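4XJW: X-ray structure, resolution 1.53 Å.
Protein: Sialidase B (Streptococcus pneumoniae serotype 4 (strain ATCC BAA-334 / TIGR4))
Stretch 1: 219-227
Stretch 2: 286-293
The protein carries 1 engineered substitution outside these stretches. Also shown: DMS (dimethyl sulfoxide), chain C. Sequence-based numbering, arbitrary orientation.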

ATOM      1  N   VAL A 219       4.394  -8.019  17.208  1.00  8.55           N
ATOM      2  CA  VAL A 219       4.167  -6.837  16.383  1.00  7.97           C
ATOM      3  C   VAL A 219       3.117  -7.216  15.344  1.00  9.60           C
ATOM      4  O   VAL A 219       3.263  -8.229  14.656  1.00  9.12           O
ATOM      5  CB  VAL A 219       5.466  -6.379  15.693  1.00  8.41           C
ATOM      6  CG1 VAL A 219       5.200  -5.144  14.832  1.00  8.82           C
ATOM      7  CG2 VAL A 219       6.534  -6.068  16.735  1.00 10.76           C
ATOM      8  N   LEU A 220       2.056  -6.417  15.254  1.00  7.46           N
ATOM      9  CA  LEU A 220       0.921  -6.702  14.376  1.00  7.06           C
ATOM     10  C   LEU A 220       0.901  -5.689  13.238  1.00  8.38           C
ATOM     11  O   LEU A 220       1.236  -4.509  13.429  1.00 10.54           O
ATOM     12  CB  LEU A 220      -0.390  -6.611  15.161  1.00  9.53           C
ATOM     13  CG  LEU A 220      -1.709  -6.976  14.467  1.00  8.04           C
ATOM     14  CD1 LEU A 220      -1.665  -8.429  14.024  1.00 10.23           C
ATOM     15  CD2 LEU A 220      -2.908  -6.721  15.389  1.00 11.45           C
ATOM     16  N   SER A 221       0.538  -6.154  12.047  1.00  8.32           N
ATOM     17  CA  SER A 221       0.382  -5.264  10.891  1.00  7.98           C
ATOM     18  C   SER A 221      -0.952  -5.522  10.233  1.00  6.66           C
ATOM     19  O   SER A 221      -1.365  -6.663  10.080  1.00  8.71           O
ATOM     20  CB  SER A 221       1.518  -5.496   9.881  1.00  9.06           C
ATOM     21  OG  SER A 221       1.316  -4.765   8.665  1.00 10.40           O
ATOM     22  N   SER A 222      -1.632  -4.449   9.837  1.00  8.19           N
ATOM     23  CA  SER A 222      -2.801  -4.581   8.963  1.00 10.20           C
ATOM     24  C   SER A 222      -2.584  -3.836   7.652  1.00 10.45           C
ATOM     25  O   SER A 222      -1.655  -3.026   7.532  1.00  9.42           O
ATOM     26  CB  SER A 222      -4.102  -4.138   9.642  1.00  9.42           C
ATOM     27  OG  SER A 222      -4.102  -2.763   9.964  1.00 12.34           O
ATOM     28  N   ILE A 223      -3.429  -4.139   6.668  1.00  8.08           N
ATOM     29  CA  ILE A 223      -3.239  -3.643   5.309  1.00  7.65           C
ATOM     30  C   ILE A 223      -4.540  -3.754   4.537  1.00 10.23           C
ATOM     31  O   ILE A 223      -5.396  -4.581   4.867  1.00  8.63           O
ATOM     32  CB  ILE A 223      -2.113  -4.450   4.596  1.00 10.74           C
ATOM     33  CG1 ILE A 223      -1.615  -3.739   3.339  1.00 13.54           C
ATOM     34  CG2 ILE A 223      -2.585  -5.824   4.165  1.00  9.19           C
ATOM     35  CD1 ILE A 223      -0.242  -3.244   3.450  1.00 13.16           C
ATOM     36  N   ASP A 224      -4.700  -2.893   3.537  1.00  8.42           N
ATOM     37  CA  ASP A 224      -5.713  -3.083   2.499  1.00  6.96           C
ATOM     38  C   ASP A 224      -5.173  -4.099   1.502  1.00  7.75           C
ATOM     39  O   ASP A 224      -4.135  -3.859   0.885  1.00  7.82           O
ATOM     40  CB  ASP A 224      -5.926  -1.789   1.706  1.00  8.19           C
ATOM     41  CG  ASP A 224      -6.809  -0.761   2.401  1.00 10.63           C
ATOM     42  OD1 ASP A 224      -6.918  -0.711   3.642  1.00 14.96           O
ATOM     43  OD2 ASP A 224      -7.378   0.060   1.647  1.00 13.19           O
ATOM     44  N   ALA A 225      -5.867  -5.226   1.363  1.00  9.06           N
ATOM     45  CA  ALA A 225      -5.600  -6.200   0.323  1.00  6.04           C
ATOM     46  C   ALA A 225      -6.492  -5.746  -0.839  1.00  8.05           C
ATOM     47  O   ALA A 225      -7.712  -5.899  -0.782  1.00  9.67           O
ATOM     48  CB  ALA A 225      -5.979  -7.599   0.798  1.00  9.82           C
ATOM     49  N   ARG A 226      -5.886  -5.152  -1.863  1.00  8.58           N
ATOM     50  CA  ARG A 226      -6.660  -4.513  -2.920  1.00  8.65           C
ATOM     51  C   ARG A 226      -6.659  -5.375  -4.179  1.00  8.91           C
ATOM     52  O   ARG A 226      -5.598  -5.702  -4.734  1.00  9.02           O
ATOM     53  CB  ARG A 226      -6.133  -3.098  -3.185  1.00 11.28           C
ATOM     54  CG  ARG A 226      -6.226  -2.170  -1.968  1.00  9.49           C
ATOM     55  CD  ARG A 226      -6.313  -0.707  -2.377  1.00 12.34           C
ATOM     56  NE  ARG A 226      -6.546   0.152  -1.219  1.00  8.54           N
ATOM     57  CZ  ARG A 226      -6.635   1.474  -1.278  1.00 10.64           C
ATOM     58  NH1 ARG A 226      -6.503   2.094  -2.448  1.00 13.03           N
ATOM     59  NH2 ARG A 226      -6.858   2.168  -0.172  1.00 10.23           N
ATOM     60  N   TYR A 227      -7.856  -5.754  -4.622  1.00  9.03           N
ATOM     61  CA  TYR A 227      -7.967  -6.740  -5.695  1.00 10.39           C
ATOM     62  C   TYR A 227      -8.040  -6.128  -7.091  1.00 10.89           C
ATOM     63  O   TYR A 227      -7.468  -6.689  -8.026  1.00 10.58           O
ATOM     64  CB  TYR A 227      -9.146  -7.696  -5.437  1.00 10.45           C
ATOM     65  CG  TYR A 227      -8.941  -8.514  -4.190  1.00  8.91           C
ATOM     66  CD1 TYR A 227      -9.249  -7.987  -2.934  1.00 10.95           C
ATOM     67  CD2 TYR A 227      -8.400  -9.797  -4.260  1.00  9.65           C
ATOM     68  CE1 TYR A 227      -9.030  -8.722  -1.777  1.00  9.28           C
ATOM     69  CE2 TYR A 227      -8.175 -10.547  -3.098  1.00 10.88           C
ATOM     70  CZ  TYR A 227      -8.500  -9.996  -1.868  1.00 12.39           C
ATOM     71  OH  TYR A 227      -8.292 -10.711  -0.709  1.00 12.55           O
ATOM     72  N   SER A 286     -16.594  -3.198  -0.107  1.00 10.67           N
ATOM     73  CA  SER A 286     -15.186  -3.165   0.258  1.00 10.95           C
ATOM     74  C   SER A 286     -14.970  -2.604   1.656  1.00 10.09           C
ATOM     75  O   SER A 286     -15.853  -1.969   2.236  1.00 12.37           O
ATOM     76  CB  SER A 286     -14.372  -2.365  -0.761  1.00 10.92           C
ATOM     77  OG  SER A 286     -14.809  -1.004  -0.813  1.00 12.62           O
ATOM     78  N   PHE A 287     -13.780  -2.863   2.189  1.00 10.53           N
ATOM     79  CA  PHE A 287     -13.301  -2.178   3.387  1.00 10.66           C
ATOM     80  C   PHE A 287     -12.109  -1.346   2.968  1.00 12.01           C
ATOM     81  O   PHE A 287     -11.441  -1.672   1.995  1.00 14.54           O
ATOM     82  CB  PHE A 287     -12.872  -3.166   4.470  1.00 11.22           C
ATOM     83  CG  PHE A 287     -13.961  -4.116   4.894  1.00  9.57           C
ATOM     84  CD1 PHE A 287     -14.125  -5.337   4.240  1.00 10.70           C
ATOM     85  CD2 PHE A 287     -14.803  -3.800   5.954  1.00 11.58           C
ATOM     86  CE1 PHE A 287     -15.123  -6.223   4.640  1.00 11.22           C
ATOM     87  CE2 PHE A 287     -15.813  -4.673   6.353  1.00 13.83           C
ATOM     88  CZ  PHE A 287     -15.971  -5.887   5.685  1.00 11.96           C
ATOM     89  N   ILE A 288     -11.834  -0.265   3.681  1.00 11.22           N
ATOM     90  CA  ILE A 288     -10.704   0.569   3.289  1.00 10.99           C
ATOM     91  C   ILE A 288     -10.210   1.367   4.489  1.00 11.74           C
ATOM     92  O   ILE A 288     -11.020   1.821   5.284  1.00 13.64           O
ATOM     93  CB  ILE A 288     -11.083   1.464   2.078  1.00 10.20           C
ATOM     94  CG1 ILE A 288      -9.935   2.414   1.701  1.00  9.67           C
ATOM     95  CG2 ILE A 288     -12.397   2.225   2.356  1.00 15.86           C
ATOM     96  CD1 ILE A 288     -10.111   3.056   0.324  1.00 11.65           C
ATOM     97  N   ASP A 289      -8.882   1.487   4.629  1.00 11.19           N
ATOM     98  CA  ASP A 289      -8.256   2.294   5.692  1.00 11.48           C
ATOM     99  C   ASP A 289      -8.463   1.724   7.088  1.00 14.82           C
ATOM    100  O   ASP A 289      -9.462   2.007   7.749  1.00 16.90           O
ATOM    101  CB  ASP A 289      -8.709   3.769   5.640  1.00 10.82           C
ATOM    102  CG  ASP A 289      -8.241   4.479   4.387  1.00 13.26           C
ATOM    103  OD1 ASP A 289      -7.435   3.896   3.632  1.00 12.75           O
ATOM    104  OD2 ASP A 289      -8.684   5.624   4.140  1.00 15.48           O
ATOM    105  N   SER A 290      -7.501   0.929   7.539  1.00  9.51           N
ATOM    106  CA  SER A 290      -7.610   0.286   8.838  1.00  8.50           C
ATOM    107  C   SER A 290      -6.731   0.932   9.895  1.00  9.51           C
ATOM    108  O   SER A 290      -5.757   1.634   9.580  1.00  8.93           O
ATOM    109  CB  SER A 290      -7.306  -1.214   8.739  1.00  9.29           C
ATOM    110  OG  SER A 290      -5.953  -1.456   8.387  1.00  9.78           O
ATOM    111  N   SER A 291      -7.061   0.650  11.153  1.00  9.57           N
ATOM    112  CA  SER A 291      -6.341   1.209  12.296  1.00 10.32           C
ATOM    113  C   SER A 291      -6.412   0.223  13.461  1.00  8.87           C
ATOM    114  O   SER A 291      -7.457  -0.410  13.672  1.00 10.68           O
ATOM    115  CB  SER A 291      -6.939   2.559  12.706  1.00 13.25           C
ATOM    116  OG  SER A 291      -6.029   3.261  13.528  1.00 15.92           O
ATOM    117  N   ILE A 292      -5.316   0.103  14.217  1.00  9.14           N
ATOM    118  CA  ILE A 292      -5.199  -0.892  15.291  1.00 10.20           C
ATOM    119  C   ILE A 292      -4.875  -0.258  16.646  1.00 10.42           C
ATOM    120  O   ILE A 292      -4.113   0.706  16.716  1.00  9.60           O
ATOM    121  CB  ILE A 292      -4.090  -1.911  14.970  1.00  9.91           C
ATOM    122  CG1 ILE A 292      -4.495  -2.796  13.799  1.00 14.28           C
ATOM    123  CG2 ILE A 292      -3.802  -2.808  16.175  1.00 14.06           C
ATOM    124  CD1 ILE A 292      -3.325  -3.628  13.271  1.00 14.82           C
ATOM    125  N   VAL A 293      -5.444  -0.807  17.720  1.00 10.21           N
ATOM    126  CA  VAL A 293      -5.025  -0.449  19.066  1.00  9.12           C
ATOM    127  C   VAL A 293      -5.139  -1.682  19.948  1.00  9.69           C
ATOM    128  O   VAL A 293      -5.875  -2.621  19.626  1.00 12.31           O
ATOM    129  CB  VAL A 293      -5.900   0.703  19.617  1.00 10.72           C
ATOM    130  CG1 VAL A 293      -7.235   0.155  20.086  1.00 10.37           C
ATOM    131  CG2 VAL A 293      -5.193   1.405  20.765  1.00 12.72           C
TER
HETATM  132  S   DMS C 702      -6.501   6.260   1.376  1.00 18.55           S
HETATM  133  O   DMS C 702      -7.107   4.892   1.238  1.00 16.37           O
HETATM  134  C1  DMS C 702      -5.417   6.534  -0.054  1.00 14.40           C
HETATM  135  C2  DMS C 702      -7.800   7.453   0.952  1.00 19.32           C
HETATM  136  O   HOH W   1      -5.388  -0.512   5.901  1.00 13.99           O

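Residues 219-226 and 286-293 of sialidase B are two extended strands that run nearly antiparallel, with 170° between their N-to-C directions and a closest approach of 6.6 Å between their axes. In register, Ser222 CA lies 6.8 Å from Ser290 CA and Asp224 CA lies 6.2 Å from Ile288 CA. At this spacing no backbone-to-backbone hydrogen bond joins the strands; side chains and one water make the connections, and the two surfaces together bury 364 Å². Side chains alternate in the first part of the contact: Leu220 and Ser222 point toward the second stretch while Ser221 and Ile223 point away, and Ser290 and Ile292 point toward the first while Ser291 points away.

At one end the contact is apolar. Leu220 CD2 packs 3.8 Å from Ile292 CD1, and the same methyl, Ile292 CD1, comes within 3.5 Å of Ser222 OG, so Ile292 bridges the greasy part of the interface and the polar part that follows. There the two serines, both with chi1 in p, face each other and hydrogen-bond through their hydroxyls, Ser222 OG to Ser290 OG at 2.8 Å; either could be the donor.

Asp224 links the next portion. Its CA-to-CB bond points sideways, but the carboxylate reaches nearer the second strand, where OD1 accepts a hydrogen bond from the backbone Asp289 N (3.1 Å). Water 1 extends this link by one residue: it donates to Asp224 OD1 (2.7 Å) and accepts from Ser290 N (3.0 Å), spanning a direct separation of 4.3 Å between Asp224 OD1 and Ser290 N. Two successive amides are thus tied, one directly and one through water, to a single carboxylate oxygen.

The other oxygen, Asp224 OD2, takes its hydrogen bonds from its own strand and also lies 3.5 Å from Ile288 CG1. It forms a salt bridge with Arg226, accepting hydrogen bonds from Arg226 NE (3.0 Å) and Arg226 NH2 (2.8 Å), which holds the guanidinium beside the second stretch. Arg226 NH2 then lies 3.4 Å from Ile288 CD1, an oblique approach to the guanidinium group. Asp289 brings a second carboxyl group close, its OD1 4.3 Å from Asp224 OD2; Arg226 NH2 to Asp289 OD1, at 4.2 Å, is too long for a salt bridge. Dimethyl sulfoxide, probably from the crystallisation liquor, sits at the guanidinium edge: Arg226 NH2 donates to DMS O (3.1 Å), which also lies 2.6 Å from Asp289 OD1.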